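Local coordinates for protein sulfate transporter/antisigma-factor antagonist STAS (Planctomyces limnophilus, PDB 3T6O) that probably acts as an anti-sigma factor antagonist, a small STAS-domain protein of bacterial regulation, at residues 49-54 with 82-87. Sequence-based numbering, arbitrary orientation.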
# COMPACT_ATOMS: atom_id res chain seq x y z
N ARG A 49 18.49 -12.18 -12.47
CA ARG A 49 17.63 -13.11 -11.78
C ARG A 49 16.41 -13.37 -12.62
O ARG A 49 15.76 -12.44 -13.11
CB ARG A 49 17.16 -12.53 -10.45
CG ARG A 49 18.21 -12.56 -9.37
CD ARG A 49 17.82 -11.72 -8.13
NE ARG A 49 18.11 -10.33 -8.37
CZ ARG A 49 17.95 -9.36 -7.49
NH1 ARG A 49 17.47 -9.61 -6.27
NH2 ARG A 49 18.27 -8.13 -7.84
N LYS A 50 16.06 -14.65 -12.72
CA LYS A 50 14.93 -15.09 -13.47
C LYS A 50 14.07 -15.94 -12.53
O LYS A 50 14.58 -16.88 -11.89
CB LYS A 50 15.43 -15.90 -14.68
CG LYS A 50 16.07 -15.03 -15.76
CD LYS A 50 16.67 -15.84 -16.87
CE LYS A 50 17.18 -14.91 -17.96
NZ LYS A 50 17.68 -15.61 -19.17
N VAL A 51 12.78 -15.60 -12.46
CA VAL A 51 11.85 -16.20 -11.53
C VAL A 51 10.57 -16.59 -12.30
O VAL A 51 10.05 -15.80 -13.09
CB VAL A 51 11.53 -15.21 -10.33
CG1 VAL A 51 10.31 -15.70 -9.55
CG2 VAL A 51 12.73 -15.08 -9.42
N LEU A 52 10.03 -17.77 -12.02
CA LEU A 52 8.85 -18.27 -12.64
C LEU A 52 7.91 -18.68 -11.56
O LEU A 52 8.29 -19.49 -10.72
CB LEU A 52 9.21 -19.51 -13.49
CG LEU A 52 8.04 -20.22 -14.20
CD1 LEU A 52 7.31 -19.23 -15.18
CD2 LEU A 52 8.56 -21.49 -14.94
N ILE A 53 6.68 -18.18 -11.59
CA ILE A 53 5.69 -18.57 -10.60
C ILE A 53 4.81 -19.58 -11.30
O ILE A 53 4.02 -19.25 -12.21
CB ILE A 53 4.82 -17.38 -10.16
CG1 ILE A 53 5.71 -16.17 -9.85
CG2 ILE A 53 3.91 -17.74 -8.98
CD1 ILE A 53 6.67 -16.37 -8.71
N ASP A 54 4.95 -20.83 -10.91
CA ASP A 54 4.20 -21.89 -11.53
C ASP A 54 2.91 -22.14 -10.74
O ASP A 54 2.94 -22.79 -9.67
CB ASP A 54 5.05 -23.14 -11.64
CG ASP A 54 4.30 -24.34 -12.27
OD1 ASP A 54 3.10 -24.25 -12.62
OD2 ASP A 54 4.95 -25.38 -12.44
N GLY A 82 16.69 -9.31 -15.99
CA GLY A 82 15.83 -10.01 -15.02
C GLY A 82 14.51 -10.39 -15.67
O GLY A 82 14.15 -9.81 -16.70
N VAL A 83 13.80 -11.38 -15.14
CA VAL A 83 12.52 -11.77 -15.70
C VAL A 83 11.71 -12.33 -14.59
O VAL A 83 12.18 -13.17 -13.83
CB VAL A 83 12.63 -12.89 -16.80
CG1 VAL A 83 11.22 -13.34 -17.25
CG2 VAL A 83 13.50 -12.46 -17.98
N PHE A 84 10.47 -11.88 -14.49
CA PHE A 84 9.53 -12.38 -13.50
C PHE A 84 8.33 -12.84 -14.31
O PHE A 84 7.64 -11.99 -14.92
CB PHE A 84 9.13 -11.24 -12.53
CG PHE A 84 8.30 -11.71 -11.36
CD1 PHE A 84 6.94 -11.79 -11.46
CD2 PHE A 84 8.88 -11.98 -10.14
CE1 PHE A 84 6.15 -12.21 -10.39
CE2 PHE A 84 8.13 -12.41 -9.07
CZ PHE A 84 6.75 -12.52 -9.20
N ALA A 85 8.12 -14.15 -14.38
CA ALA A 85 7.16 -14.78 -15.31
C ALA A 85 6.15 -15.66 -14.54
O ALA A 85 6.38 -16.12 -13.41
CB ALA A 85 7.92 -15.63 -16.39
N LEU A 86 5.01 -15.88 -15.16
CA LEU A 86 4.04 -16.83 -14.63
C LEU A 86 3.83 -17.97 -15.63
O LEU A 86 4.13 -17.81 -16.83
CB LEU A 86 2.72 -16.13 -14.42
CG LEU A 86 2.66 -14.80 -13.67
CD1 LEU A 86 1.17 -14.34 -13.56
CD2 LEU A 86 3.27 -14.90 -12.31
N CYS A 87 3.35 -19.11 -15.14
CA CYS A 87 2.88 -20.17 -16.02
C CYS A 87 1.80 -20.99 -15.36
O CYS A 87 1.58 -20.89 -14.17
CB CYS A 87 3.99 -21.12 -16.51
SG CYS A 87 4.78 -22.16 -15.25
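Strands 50-54 and 83-87 run parallel, the axes of these short segments coming within 4.5 Å and inclined by 20°. Five backbone hydrogen bonds join them in the staggered parallel pattern: Val51 and Ile53 donate to Val83 O and Ala85 O and accept from Ala85 N and Cys87 N, while Val83 N donates to Arg49 O. The bond from Ile53 N to Ala85 O, 2.8 Å, is the straightest, whereas Cys87 N sits above the carbonyl plane of Ile53.

On one face, the Phe84 ring, CG anti to the backbone N (chi1 -173°), lies alongside Val51, CE2 4.0 Å from Val51 CG1, and crosses Ile53 obliquely, CZ 3.9 Å from Ile53 CG1. Leu86 CD2 closes on Ile53 CB at 3.6 Å, the two side chains pointing the same way. An alanine in place of Phe84 would lose the ring's contacts with Val51, Ile53 and Trp106 and would probably loosen this face. On the other face, Leu52 CD1 reaches Ala85 CB, and its CD2 meets Cys87 SG.

Helix 63-76, in the beta-alpha-beta crossover linking the strands, packs on the Phe84 face; helix 112-118 covers Leu52 and Cys87. Strands 15-19 and 108-109 flank the pair, so both are interior to the STAS sheet.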